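Side-chain contacts in chitin deacetylase 1 (Bombyx mori, PDB 5ZNT), which removes acetyl groups from the N-acetylglucosamine residues of chitin, using a zinc ion, to give chitosan and acetate: residues Phe188-Arg193 / Ser200-Ser205; Ala232-Cys237 / Asp244-Phe249. All blocks are in the same frame, centred on the assembly; numbering follows the deposited sequence.

Interaction 1. Residues Phe188-Arg193 / Ser200-Ser205; sequences FRMPHR and SCPTRS
In the loop between strands 184-185 and 209-214 of the catalytic deacetylase domain (carbohydrate esterase family 4, CE4), which carries the Cys194-Cys201 disulfide, Met190 packs its thioether against Cys201 and Pro202. Neither segment is helix or strand, and no direct hydrogen bond links them. The Met190 sulfur makes the closest approach, with SD 3.8 Å from Cys201 CB. Near Pro202 the same atom meets two groups, ring carbon CD at 4.3 Å and the carbonyl oxygen. CG of Met190 stands anti to its own carbonyl carbon (chi1 -67°), and the chain then bends at chi3 (52°), which carries the methyl CE alongside Cys201 SG. That sulfur is held by its disulfide to Cys194, just beyond 188-193, while Tyr184 of strand 184-185 also touches Met190 and Phe158 of helix 154-163 lies against Pro202. Water replaces direct backbone pairing. One molecule accepts from Met190 N at 2.9 Å and donates to Pro202 O at 3.1 Å, bridging the residues whose side chains touch. A second lies between Phe188 O and Arg204 O, 3.1 and 3.0 Å away. Two residues on from Met190, His192 ND1 donates to Arg193 O at 2.8 Å, with the donor 40° out of the carbonyl plane.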
loop_
_atom_site.group_PDB
_atom_site.type_symbol
_atom_site.label_atom_id
_atom_site.label_comp_id
_atom_site.label_asym_id
_atom_site.label_seq_id
_atom_site.Cartn_x
_atom_site.Cartn_y
_atom_site.Cartn_z
ATOM N N PHE A 188 13.446 5.304 15.310
ATOM C CA PHE A 188 14.697 4.617 15.571
ATOM C C PHE A 188 15.242 4.090 14.259
ATOM O O PHE A 188 14.517 3.986 13.260
ATOM C CB PHE A 188 14.493 3.482 16.585
ATOM C CG PHE A 188 14.091 3.977 17.941
ATOM C CD1 PHE A 188 12.759 4.154 18.264
ATOM C CD2 PHE A 188 15.056 4.323 18.879
ATOM C CE1 PHE A 188 12.384 4.643 19.510
ATOM C CE2 PHE A 188 14.687 4.812 20.132
ATOM C CZ PHE A 188 13.347 4.971 20.444
ATOM N N ARG A 189 16.542 3.786 14.272
ATOM C CA ARG A 189 17.234 3.282 13.096
ATOM C C ARG A 189 16.480 2.119 12.463
ATOM O O ARG A 189 15.946 1.255 13.163
ATOM C CB ARG A 189 18.645 2.830 13.487
ATOM C CG ARG A 189 19.565 2.586 12.330
ATOM C CD ARG A 189 21.000 2.413 12.842
ATOM N NE ARG A 189 21.174 1.144 13.542
ATOM C CZ ARG A 189 22.163 0.884 14.401
ATOM N NH1 ARG A 189 23.065 1.808 14.697
ATOM N NH2 ARG A 189 22.238 -0.301 14.973
ATOM N N MET A 190 16.449 2.107 11.131
ATOM C CA MET A 190 15.855 0.998 10.400
ATOM C C MET A 190 16.489 -0.314 10.848
ATOM O O MET A 190 17.716 -0.379 11.012
ATOM C CB MET A 190 16.079 1.162 8.893
ATOM C CG MET A 190 15.347 2.331 8.269
ATOM S SD MET A 190 15.977 2.643 6.614
ATOM C CE MET A 190 15.844 1.034 5.883
ATOM N N PRO A 191 15.705 -1.377 11.012
ATOM C CA PRO A 191 16.271 -2.650 11.469
ATOM C C PRO A 191 16.815 -3.508 10.337
ATOM O O PRO A 191 16.898 -4.729 10.489
ATOM C CB PRO A 191 15.078 -3.336 12.129
ATOM C CG PRO A 191 13.904 -2.865 11.247
ATOM C CD PRO A 191 14.232 -1.434 10.890
ATOM N N HIS A 192 17.174 -2.904 9.208
ATOM C CA HIS A 192 17.689 -3.656 8.071
ATOM C C HIS A 192 18.442 -2.691 7.175
ATOM O O HIS A 192 18.336 -1.474 7.322
ATOM C CB HIS A 192 16.576 -4.353 7.285
ATOM C CG HIS A 192 15.577 -3.403 6.701
ATOM N ND1 HIS A 192 15.744 -2.820 5.462
ATOM C CD2 HIS A 192 14.407 -2.929 7.190
ATOM C CE1 HIS A 192 14.713 -2.028 5.213
ATOM N NE2 HIS A 192 13.891 -2.069 6.248
ATOM N N ARG A 193 19.215 -3.254 6.250
ATOM C CA ARG A 193 20.006 -2.459 5.324
ATOM C C ARG A 193 19.109 -1.686 4.359
ATOM O O ARG A 193 18.012 -2.128 3.999
ATOM C CB ARG A 193 20.939 -3.348 4.503
ATOM C CG ARG A 193 22.030 -4.056 5.294
ATOM C CD ARG A 193 23.059 -4.652 4.341
ATOM N NE ARG A 193 24.222 -5.098 5.103
ATOM C CZ ARG A 193 24.293 -6.273 5.719
ATOM N NH1 ARG A 193 23.265 -7.110 5.650
ATOM N NH2 ARG A 193 25.386 -6.597 6.418
ATOM N N SER A 200 18.497 5.870 -1.402
ATOM C CA SER A 200 18.800 6.827 -0.349
ATOM C C SER A 200 17.729 6.673 0.727
ATOM O O SER A 200 16.589 7.098 0.528
ATOM C CB SER A 200 18.846 8.242 -0.942
ATOM O OG SER A 200 18.667 9.263 0.026
ATOM N N CYS A 201 18.094 6.034 1.885
ATOM C CA CYS A 201 17.145 5.776 2.964
ATOM C C CYS A 201 17.264 6.824 4.059
ATOM O O CYS A 201 18.319 7.445 4.232
ATOM C CB CYS A 201 17.381 4.386 3.579
ATOM S SG CYS A 201 16.978 3.016 2.516
ATOM N N PRO A 202 16.205 7.030 4.840
ATOM C CA PRO A 202 16.289 7.972 5.958
ATOM C C PRO A 202 17.298 7.506 6.997
ATOM O O PRO A 202 17.538 6.310 7.173
ATOM C CB PRO A 202 14.866 7.974 6.537
ATOM C CG PRO A 202 14.296 6.657 6.124
ATOM C CD PRO A 202 14.870 6.409 4.752
ATOM N N THR A 203 17.888 8.475 7.689
ATOM C CA THR A 203 18.821 8.198 8.767
ATOM C C THR A 203 18.437 8.843 10.077
ATOM O O THR A 203 18.848 8.341 11.129
ATOM C CB THR A 203 20.234 8.677 8.406
ATOM O OG1 THR A 203 20.182 10.075 8.109
ATOM C CG2 THR A 203 20.766 7.923 7.226
ATOM N N ARG A 204 17.673 9.935 10.054
ATOM C CA ARG A 204 17.275 10.607 11.277
ATOM C C ARG A 204 15.949 10.040 11.788
ATOM O O ARG A 204 15.328 9.175 11.161
ATOM C CB ARG A 204 17.189 12.117 11.047
ATOM C CG ARG A 204 18.491 12.736 10.551
ATOM C CD ARG A 204 18.469 14.261 10.631
ATOM N NE ARG A 204 17.456 14.831 9.747
ATOM C CZ ARG A 204 17.662 15.129 8.465
ATOM N NH1 ARG A 204 18.853 14.912 7.913
ATOM N NH2 ARG A 204 16.672 15.637 7.733
ATOM N N SER A 205 15.516 10.537 12.944
ATOM C CA SER A 205 14.252 10.133 13.540
ATOM C C SER A 205 13.100 10.847 12.846
ATOM O O SER A 205 13.138 12.069 12.659
ATOM C CB SER A 205 14.224 10.451 15.038
ATOM O OG SER A 205 15.208 9.697 15.714
HETATM O O HOH W 1 15.265 6.190 11.262
HETATM O O HOH W 2 17.126 4.615 9.794
#

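Interaction 2. Residues Ala232-Cys237 / Asp244-Phe249; sequences AMVDSC and DQFYNF
Met233 O is gripped twice by Ser236, from the backbone N at 2.9 Å and from the hydroxyl OG at 2.6 Å, and so anchors the short turn that presents Val234 and Cys237 to Phe246 and Phe249. The hydroxyl lies in the carbonyl plane on a lone pair. A second backbone bond, Cys237 N to Val234 O, continues this 3-10 turn, spanning 234-236, and sets the two contacting side chains on the flank that faces the helix. Val234 has CG1 anti to the backbone N (chi1 177°), which places that methyl beside the ring of Phe246, 3.8 Å from CE1 and only slightly farther from CZ. The methyl meets the ring obliquely, and the two side chains cross at about a right angle. The contact joins the loop after strand 209-214 to helix 243-258, which leads on to strand 265-270 of the parallel sheet, consistent with the distorted beta/alpha barrel of CE4 deacetylases. Phe246 and Phe249, three residues apart on the helix, both send their rings to the turn. Trp273 of helix 271-276 meets the Phe246 ring edge-to-face and also touches Val234, while Phe269 of strand 265-270 packs on both. At the other ring, Cys237 SG comes to 3.7 Å from Phe249 CZ. This sulfur-aromatic contact is oblique, with Cys237 SG 4.7 Å from the centroid of the Phe249 ring and 53° off its normal. The sulfur is already joined in a disulfide to Cys231, so no thiol proton is available to point at the ring; Leu216 and Ile240 also lie against Phe249.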
loop_
_atom_site.group_PDB
_atom_site.type_symbol
_atom_site.label_atom_id
_atom_site.label_comp_id
_atom_site.label_asym_id
_atom_site.label_seq_id
_atom_site.Cartn_x
_atom_site.Cartn_y
_atom_site.Cartn_z
ATOM N N ALA A 232 9.995 -7.615 -4.498
ATOM C CA ALA A 232 8.975 -6.961 -3.683
ATOM C C ALA A 232 7.665 -6.818 -4.459
ATOM O O ALA A 232 6.628 -7.334 -4.033
ATOM C CB ALA A 232 9.489 -5.606 -3.175
ATOM N N MET A 233 7.694 -6.140 -5.601
ATOM C CA MET A 233 6.524 -6.108 -6.469
ATOM C C MET A 233 6.362 -7.462 -7.135
ATOM O O MET A 233 7.328 -8.023 -7.668
ATOM C CB MET A 233 6.655 -5.012 -7.527
ATOM C CG MET A 233 6.909 -3.614 -6.967
ATOM S SD MET A 233 5.568 -3.044 -5.886
ATOM C CE MET A 233 4.180 -3.127 -7.031
ATOM N N VAL A 234 5.135 -7.984 -7.122
ATOM C CA VAL A 234 4.912 -9.312 -7.686
ATOM C C VAL A 234 5.355 -9.361 -9.143
ATOM O O VAL A 234 5.987 -10.330 -9.579
ATOM C CB VAL A 234 3.441 -9.732 -7.522
ATOM C CG1 VAL A 234 3.205 -11.082 -8.172
ATOM C CG2 VAL A 234 3.088 -9.788 -6.043
ATOM N N ASP A 235 5.070 -8.311 -9.915
ATOM C CA ASP A 235 5.441 -8.366 -11.327
ATOM C C ASP A 235 6.945 -8.235 -11.556
ATOM O O ASP A 235 7.399 -8.429 -12.690
ATOM C CB ASP A 235 4.716 -7.270 -12.102
ATOM C CG ASP A 235 4.794 -5.951 -11.404
ATOM O OD1 ASP A 235 3.896 -5.698 -10.552
ATOM O OD2 ASP A 235 5.787 -5.215 -11.648
ATOM N N SER A 236 7.723 -7.890 -10.534
ATOM C CA SER A 236 9.167 -7.935 -10.678
ATOM C C SER A 236 9.744 -9.335 -10.451
ATOM O O SER A 236 10.961 -9.510 -10.583
ATOM C CB SER A 236 9.817 -6.929 -9.728
ATOM O OG SER A 236 9.784 -7.373 -8.377
ATOM N N CYS A 237 8.914 -10.338 -10.119
ATOM C CA CYS A 237 9.383 -11.723 -9.971
ATOM C C CYS A 237 9.374 -12.382 -11.348
ATOM O O CYS A 237 8.472 -13.142 -11.709
ATOM C CB CYS A 237 8.523 -12.502 -8.977
ATOM S SG CYS A 237 8.134 -11.625 -7.426
ATOM N N ASP A 244 0.470 -22.111 -12.370
ATOM C CA ASP A 244 0.904 -23.067 -11.353
ATOM C C ASP A 244 2.095 -22.544 -10.565
ATOM O O ASP A 244 2.155 -22.705 -9.338
ATOM C CB ASP A 244 1.263 -24.410 -11.988
ATOM C CG ASP A 244 1.201 -25.549 -10.986
ATOM O OD1 ASP A 244 0.074 -25.838 -10.515
ATOM O OD2 ASP A 244 2.268 -26.133 -10.647
ATOM N N GLN A 245 3.071 -21.948 -11.258
ATOM C CA GLN A 245 4.220 -21.377 -10.560
ATOM C C GLN A 245 3.781 -20.282 -9.595
ATOM O O GLN A 245 4.269 -20.213 -8.462
ATOM C CB GLN A 245 5.237 -20.819 -11.558
ATOM C CG GLN A 245 5.948 -21.866 -12.401
ATOM C CD GLN A 245 6.755 -21.258 -13.552
ATOM O OE1 GLN A 245 6.592 -20.084 -13.892
ATOM N NE2 GLN A 245 7.621 -22.072 -14.167
ATOM N N PHE A 246 2.869 -19.412 -10.045
ATOM C CA PHE A 246 2.353 -18.333 -9.205
ATOM C C PHE A 246 1.626 -18.891 -7.987
ATOM O O PHE A 246 1.819 -18.407 -6.864
ATOM C CB PHE A 246 1.415 -17.447 -10.030
ATOM C CG PHE A 246 0.973 -16.177 -9.321
ATOM C CD1 PHE A 246 1.791 -15.563 -8.381
ATOM C CD2 PHE A 246 -0.250 -15.605 -9.605
ATOM C CE1 PHE A 246 1.388 -14.402 -7.740
ATOM C CE2 PHE A 246 -0.664 -14.431 -8.950
ATOM C CZ PHE A 246 0.160 -13.846 -8.021
ATOM N N TYR A 247 0.798 -19.920 -8.192
ATOM C CA TYR A 247 0.101 -20.555 -7.076
ATOM C C TYR A 247 1.096 -21.091 -6.044
ATOM O O TYR A 247 0.992 -20.787 -4.850
ATOM C CB TYR A 247 -0.833 -21.649 -7.610
ATOM C CG TYR A 247 -1.446 -22.485 -6.502
ATOM C CD1 TYR A 247 -2.536 -22.017 -5.763
ATOM C CD2 TYR A 247 -0.907 -23.727 -6.169
ATOM C CE1 TYR A 247 -3.079 -22.783 -4.729
ATOM C CE2 TYR A 247 -1.440 -24.496 -5.138
ATOM C CZ TYR A 247 -2.516 -24.022 -4.430
ATOM O OH TYR A 247 -3.008 -24.796 -3.415
ATOM N N ASN A 248 2.112 -21.837 -6.487
ATOM C CA ASN A 248 3.096 -22.356 -5.535
ATOM C C ASN A 248 3.892 -21.228 -4.888
ATOM O O ASN A 248 4.222 -21.289 -3.700
ATOM C CB ASN A 248 4.026 -23.352 -6.235
ATOM C CG ASN A 248 3.273 -24.567 -6.774
ATOM O OD1 ASN A 248 2.309 -25.021 -6.170
ATOM N ND2 ASN A 248 3.698 -25.073 -7.915
ATOM N N PHE A 249 4.191 -20.180 -5.656
ATOM C CA PHE A 249 4.877 -19.011 -5.112
ATOM C C PHE A 249 4.064 -18.369 -3.985
ATOM O O PHE A 249 4.609 -18.023 -2.925
ATOM C CB PHE A 249 5.133 -18.046 -6.274
ATOM C CG PHE A 249 5.571 -16.674 -5.874
ATOM C CD1 PHE A 249 6.914 -16.381 -5.717
ATOM C CD2 PHE A 249 4.640 -15.662 -5.713
ATOM C CE1 PHE A 249 7.325 -15.108 -5.394
ATOM C CE2 PHE A 249 5.045 -14.371 -5.380
ATOM C CZ PHE A 249 6.386 -14.101 -5.224
#

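How the interactions relate
Interactions 1 and 2 follow one another along the chain, the first closing before strand 209-214 and the second opening after it. Their centres are 28 Å apart and their nearest atoms about 11 Å, so they do not touch. Each includes one half-cystine, but the disulfides are separate. Interaction 1 lies farther out, about 20 Å from the chain centre to its own centre against 17 Å for interaction 2, and it is only partly buried, whereas all four touching residues of interaction 2 are buried. Neither reaches the zinc site of Asp46, His101 and His105; the side chain of Val234 remains about 13 Å from the metal.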